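Local coordinates for protein Rubredoxin\:oxygen oxidoreductase (Desulfovibrio gigas, PDB 1E5D) that catalyses the four-electron reduction of one oxygen molecule to two molecules of water, using a diiron centre and flavin mononucleotide, at residues T4-G9 and P219-P224; D8-V13 and A156-L161. All coordinates share one frame; numbering follows the deposited sequence.

Contact 1. Residues T4-G9 and P219-P224; sequences TKIIDG and PEFICP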
loop_
_atom_site.group_PDB
_atom_site.type_symbol
_atom_site.label_atom_id
_atom_site.label_comp_id
_atom_site.label_asym_id
_atom_site.label_seq_id
_atom_site.Cartn_x
_atom_site.Cartn_y
_atom_site.Cartn_z
ATOM N N THR A 4 8.404 -14.349 -36.100
ATOM C CA THR A 4 9.449 -13.417 -36.507
ATOM C C THR A 4 10.767 -14.161 -36.677
ATOM O O THR A 4 11.210 -14.876 -35.776
ATOM C CB THR A 4 9.609 -12.265 -35.498
ATOM O OG1 THR A 4 8.373 -11.559 -35.364
ATOM C CG2 THR A 4 10.622 -11.258 -36.008
ATOM N N LYS A 5 11.375 -14.008 -37.848
ATOM C CA LYS A 5 12.613 -14.715 -38.145
ATOM C C LYS A 5 13.769 -14.001 -37.467
ATOM O O LYS A 5 14.030 -12.821 -37.694
ATOM C CB LYS A 5 12.873 -14.817 -39.647
ATOM C CG LYS A 5 13.350 -16.193 -40.089
ATOM C CD LYS A 5 14.668 -16.108 -40.841
ATOM C CE LYS A 5 14.901 -17.337 -41.704
ATOM N NZ LYS A 5 14.755 -17.036 -43.156
ATOM N N ILE A 6 14.468 -14.757 -36.620
ATOM C CA ILE A 6 15.608 -14.104 -35.973
ATOM C C ILE A 6 16.821 -14.315 -36.873
ATOM O O ILE A 6 17.359 -13.357 -37.417
ATOM C CB ILE A 6 15.817 -14.648 -34.560
ATOM C CG1 ILE A 6 14.589 -14.471 -33.653
ATOM C CG2 ILE A 6 17.050 -14.033 -33.926
ATOM C CD1 ILE A 6 14.595 -15.399 -32.458
ATOM N N ILE A 7 17.165 -15.580 -36.997
ATOM C CA ILE A 7 18.097 -16.137 -37.956
ATOM C C ILE A 7 17.459 -17.388 -38.574
ATOM O O ILE A 7 16.439 -17.873 -38.086
ATOM C CB ILE A 7 19.468 -16.508 -37.372
ATOM C CG1 ILE A 7 19.420 -17.531 -36.237
ATOM C CG2 ILE A 7 20.207 -15.259 -36.921
ATOM C CD1 ILE A 7 20.790 -17.990 -35.792
ATOM N N ASP A 8 18.071 -17.881 -39.634
ATOM C CA ASP A 8 17.565 -19.035 -40.369
ATOM C C ASP A 8 17.271 -20.184 -39.420
ATOM O O ASP A 8 18.153 -20.611 -38.670
ATOM C CB ASP A 8 18.576 -19.464 -41.435
ATOM C CG ASP A 8 18.912 -18.342 -42.404
ATOM O OD1 ASP A 8 17.959 -17.808 -43.015
ATOM O OD2 ASP A 8 20.100 -17.983 -42.552
ATOM N N GLY A 9 16.032 -20.667 -39.434
ATOM C CA GLY A 9 15.642 -21.757 -38.559
ATOM C C GLY A 9 15.331 -21.375 -37.126
ATOM O O GLY A 9 14.984 -22.261 -36.339
ATOM N N PRO A 219 27.303 -13.813 -27.029
ATOM C CA PRO A 219 26.147 -13.868 -27.919
ATOM C C PRO A 219 26.135 -12.793 -29.003
ATOM O O PRO A 219 26.670 -11.702 -28.831
ATOM C CB PRO A 219 24.964 -13.635 -26.968
ATOM C CG PRO A 219 25.510 -13.851 -25.594
ATOM C CD PRO A 219 26.936 -13.367 -25.667
ATOM N N GLU A 220 25.492 -13.150 -30.105
ATOM C CA GLU A 220 25.147 -12.259 -31.199
ATOM C C GLU A 220 23.670 -11.881 -31.075
ATOM O O GLU A 220 23.219 -10.863 -31.576
ATOM C CB GLU A 220 25.425 -12.898 -32.556
ATOM C CG GLU A 220 26.431 -12.121 -33.394
ATOM C CD GLU A 220 27.690 -12.905 -33.699
ATOM O OE1 GLU A 220 27.703 -13.626 -34.720
ATOM O OE2 GLU A 220 28.676 -12.808 -32.937
ATOM N N PHE A 221 22.949 -12.739 -30.372
ATOM C CA PHE A 221 21.551 -12.609 -30.055
ATOM C C PHE A 221 21.235 -13.021 -28.624
ATOM O O PHE A 221 21.534 -14.154 -28.225
ATOM C CB PHE A 221 20.736 -13.525 -30.968
ATOM C CG PHE A 221 20.648 -13.052 -32.402
ATOM C CD1 PHE A 221 19.715 -12.091 -32.752
ATOM C CD2 PHE A 221 21.495 -13.575 -33.365
ATOM C CE1 PHE A 221 19.628 -11.664 -34.064
ATOM C CE2 PHE A 221 21.407 -13.156 -34.680
ATOM C CZ PHE A 221 20.471 -12.198 -35.024
ATOM N N ILE A 222 20.614 -12.127 -27.854
ATOM C CA ILE A 222 20.064 -12.595 -26.581
ATOM C C ILE A 222 18.536 -12.558 -26.654
ATOM O O ILE A 222 17.976 -11.533 -27.014
ATOM C CB ILE A 222 20.527 -11.796 -25.359
ATOM C CG1 ILE A 222 22.020 -11.971 -25.087
ATOM C CG2 ILE A 222 19.670 -12.163 -24.154
ATOM C CD1 ILE A 222 22.648 -10.867 -24.266
ATOM N N CYS A 223 17.927 -13.677 -26.324
ATOM C CA CYS A 223 16.501 -13.915 -26.466
ATOM C C CYS A 223 15.839 -14.164 -25.117
ATOM O O CYS A 223 15.822 -15.287 -24.614
ATOM C CB CYS A 223 16.285 -15.109 -27.405
ATOM S SG CYS A 223 17.088 -14.916 -29.018
ATOM N N PRO A 224 15.311 -13.092 -24.532
ATOM C CA PRO A 224 14.572 -13.169 -23.270
ATOM C C PRO A 224 13.070 -13.406 -23.457
ATOM O O PRO A 224 12.522 -13.258 -24.554
ATOM C CB PRO A 224 14.833 -11.777 -22.683
ATOM C CG PRO A 224 14.892 -10.884 -23.868
ATOM C CD PRO A 224 15.401 -11.705 -25.018
#

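Contact 2. Residues D8-V13 and A156-L161; sequences DGFHLV and ADEKVL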
loop_
_atom_site.group_PDB
_atom_site.type_symbol
_atom_site.label_atom_id
_atom_site.label_comp_id
_atom_site.label_asym_id
_atom_site.label_seq_id
_atom_site.Cartn_x
_atom_site.Cartn_y
_atom_site.Cartn_z
ATOM N N ASP A 8 18.071 -17.881 -39.634
ATOM C CA ASP A 8 17.565 -19.035 -40.369
ATOM C C ASP A 8 17.271 -20.184 -39.420
ATOM O O ASP A 8 18.153 -20.611 -38.670
ATOM C CB ASP A 8 18.576 -19.464 -41.435
ATOM C CG ASP A 8 18.912 -18.342 -42.404
ATOM O OD1 ASP A 8 17.959 -17.808 -43.015
ATOM O OD2 ASP A 8 20.100 -17.983 -42.552
ATOM N N GLY A 9 16.032 -20.667 -39.434
ATOM C CA GLY A 9 15.642 -21.757 -38.559
ATOM C C GLY A 9 15.331 -21.375 -37.126
ATOM O O GLY A 9 14.984 -22.261 -36.339
ATOM N N PHE A 10 15.445 -20.099 -36.774
ATOM C CA PHE A 10 15.128 -19.602 -35.444
ATOM C C PHE A 10 13.984 -18.594 -35.515
ATOM O O PHE A 10 14.079 -17.539 -36.148
ATOM C CB PHE A 10 16.314 -18.927 -34.778
ATOM C CG PHE A 10 17.424 -19.802 -34.242
ATOM C CD1 PHE A 10 18.286 -20.457 -35.106
ATOM C CD2 PHE A 10 17.602 -19.960 -32.879
ATOM C CE1 PHE A 10 19.302 -21.253 -34.617
ATOM C CE2 PHE A 10 18.621 -20.748 -32.381
ATOM C CZ PHE A 10 19.477 -21.395 -33.251
ATOM N N HIS A 11 12.860 -18.896 -34.860
ATOM C CA HIS A 11 11.789 -17.901 -34.909
ATOM C C HIS A 11 11.274 -17.548 -33.518
ATOM O O HIS A 11 11.165 -18.387 -32.628
ATOM C CB HIS A 11 10.617 -18.385 -35.760
ATOM C CG HIS A 11 11.035 -18.932 -37.091
ATOM N ND1 HIS A 11 10.821 -18.254 -38.272
ATOM C CD2 HIS A 11 11.655 -20.092 -37.414
ATOM C CE1 HIS A 11 11.292 -18.975 -39.271
ATOM N NE2 HIS A 11 11.798 -20.090 -38.776
ATOM N N LEU A 12 10.959 -16.271 -33.403
ATOM C CA LEU A 12 10.309 -15.672 -32.249
ATOM C C LEU A 12 8.803 -15.876 -32.362
ATOM O O LEU A 12 8.170 -15.379 -33.299
ATOM C CB LEU A 12 10.676 -14.198 -32.187
ATOM C CG LEU A 12 10.064 -13.261 -31.153
ATOM C CD1 LEU A 12 8.773 -12.655 -31.683
ATOM C CD2 LEU A 12 9.817 -13.957 -29.824
ATOM N N VAL A 13 8.210 -16.600 -31.416
ATOM C CA VAL A 13 6.749 -16.709 -31.415
ATOM C C VAL A 13 6.213 -16.278 -30.054
ATOM O O VAL A 13 6.959 -16.213 -29.073
ATOM C CB VAL A 13 6.261 -18.133 -31.726
ATOM C CG1 VAL A 13 6.472 -18.464 -33.195
ATOM C CG2 VAL A 13 6.977 -19.154 -30.854
ATOM N N ALA A 156 26.110 -22.236 -29.145
ATOM C CA ALA A 156 27.494 -21.789 -29.265
ATOM C C ALA A 156 27.835 -21.438 -30.703
ATOM O O ALA A 156 28.448 -20.412 -31.001
ATOM C CB ALA A 156 28.445 -22.851 -28.735
ATOM N N ASP A 157 27.435 -22.290 -31.646
ATOM C CA ASP A 157 27.762 -21.940 -33.033
ATOM C C ASP A 157 26.971 -20.730 -33.500
ATOM O O ASP A 157 27.557 -19.778 -34.016
ATOM C CB ASP A 157 27.549 -23.164 -33.927
ATOM C CG ASP A 157 28.629 -24.202 -33.643
ATOM O OD1 ASP A 157 29.821 -23.888 -33.853
ATOM O OD2 ASP A 157 28.268 -25.314 -33.202
ATOM N N GLU A 158 25.653 -20.727 -33.326
ATOM C CA GLU A 158 24.855 -19.582 -33.747
ATOM C C GLU A 158 25.037 -18.377 -32.831
ATOM O O GLU A 158 24.617 -17.275 -33.193
ATOM C CB GLU A 158 23.372 -19.956 -33.801
ATOM C CG GLU A 158 23.015 -20.683 -35.091
ATOM C CD GLU A 158 23.096 -22.191 -34.929
ATOM O OE1 GLU A 158 23.513 -22.659 -33.847
ATOM O OE2 GLU A 158 22.736 -22.893 -35.898
ATOM N N LYS A 159 25.648 -18.599 -31.675
ATOM C CA LYS A 159 25.884 -17.532 -30.705
ATOM C C LYS A 159 24.562 -16.890 -30.285
ATOM O O LYS A 159 24.414 -15.676 -30.240
ATOM C CB LYS A 159 26.852 -16.489 -31.269
ATOM C CG LYS A 159 28.265 -17.041 -31.426
ATOM C CD LYS A 159 29.288 -15.927 -31.546
ATOM C CE LYS A 159 30.125 -16.076 -32.808
ATOM N NZ LYS A 159 30.000 -14.881 -33.690
ATOM N N VAL A 160 23.616 -17.772 -29.993
ATOM C CA VAL A 160 22.272 -17.442 -29.573
ATOM C C VAL A 160 22.059 -17.856 -28.119
ATOM O O VAL A 160 22.082 -19.040 -27.797
ATOM C CB VAL A 160 21.182 -18.134 -30.414
ATOM C CG1 VAL A 160 19.813 -17.580 -30.043
ATOM C CG2 VAL A 160 21.464 -17.976 -31.901
ATOM N N LEU A 161 21.865 -16.858 -27.272
ATOM C CA LEU A 161 21.539 -17.106 -25.875
ATOM C C LEU A 161 20.045 -16.864 -25.653
ATOM O O LEU A 161 19.566 -15.745 -25.842
ATOM C CB LEU A 161 22.367 -16.220 -24.956
ATOM C CG LEU A 161 22.159 -16.436 -23.458
ATOM C CD1 LEU A 161 22.614 -17.824 -23.031
ATOM C CD2 LEU A 161 22.879 -15.345 -22.675
#

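Contact 1. Residues T4-G9 and P219-P224
Ile6 and Ile7 show how two successive branched residues can share one aromatic ring, that of Phe221. The methyl branch CG2 of Ile6 lies over one face of the ring, 3.8 Å from its centroid in a CH-pi contact and 26° off the ring normal. It is displaced toward the CD1 and CE1 side of the hexagon, 3.5 Å from Phe221 CD1. From Ile7, CG2 comes in obliquely near the CE2 and CZ rim, on the same side of the ring plane as Ile6 CG2, and its nearest ring atom is Phe221 CE2 at 3.3 Å. In Ile6, chi1 of -58° puts CG1 beside the backbone N, anti to the carbonyl carbon, and leaves CG2 anti to the N, over the ring. The longer branch runs alongside toward Cys223, whose SG lies 4.3 Å from Ile6 CD1.

The two segments belong to the facing sheets of the metallo-beta-lactamase fold. Residues 4-7 form an outermost strand of the seven-stranded sheet, and 221-224 is an inner strand of the six-stranded one. No hydrogen bond passes between the segments, and the join is made by apolar side chains alone. The chain turns a corner at Ile6, consistent with both adjacent CB atoms pointing toward the 219-224 segment. Phe221 and Cys223, two residues apart on their strand, both point toward the first segment, whereas Ile222 between them packs on Cys236 and Ala239 of helix 233-248. Away from the interface, Lys5 NZ and Asp8 OD1 make a weak salt bridge of 3.3 Å across the corner. The carbonyl of Pro224 accepts hydrogen bonds from Tyr38 and Asn36.

Contact 2. Residues D8-V13 and A156-L161
Phe10 reaches across to Val160 and Glu158 with the outer half of its ring. Its CB leaves the backbone toward the opposite segment, and chi1 of -75° sets CG anti to the carbonyl carbon. Near CD1, Asp8 O lies in the ring plane at its edge. Farther out, two rim atoms meet different partners, both on the same side of the plane. CE2 meets the forked end of Val160, 4.0 Å from Val160 CG2, which lies over a face of the ring. CE1 lies 3.8 Å from Glu158 CG, an oblique approach with ring and carboxylate planes 55° apart. At the tip, CZ is within 4.1 Å of Glu158 CG, so the ring touches the aliphatic part of that acid. The bend of Glu158 at chi2 (93°) brings its CD close to the ring as well, while OE2 is held in a salt bridge with Arg135. A G1 beta bulge forms at Lys159 and Val160, opposite Phe155, with Lys159 at positive phi. Phe155, on strand 151-155, also meets Phe10 edge-to-face. The ring thus stands between the two sheets of the metallo-beta-lactamase fold, rising from strand 10-17 beside Val40 of strand 33-40 and ending against strand 160-164.

How the contacts relate
Contacts 1 and 2 are neighbouring pieces of one interface between two beta sheets, their centres about 4 Å apart. Strands 4-7 and 10-17 are adjacent in one sheet, as 221-224 and 160-164 are in the other, and segments 4-9 and 8-13 overlap at Asp8 and Gly9, in the loop between the first two strands. Contact 2 is the more buried, whereas contact 1, at the outermost strand, is partly buried. Both place a phenylalanine ring against aliphatic groups, but the ring comes from opposite sheets, and only contact 2 adds the carbon chain of an acid. Within the second sheet, Cys223 N probably hydrogen-bonds Leu161 O; just before those strands, Glu220 OE2 and Lys159 NZ form a 2.6 Å salt bridge.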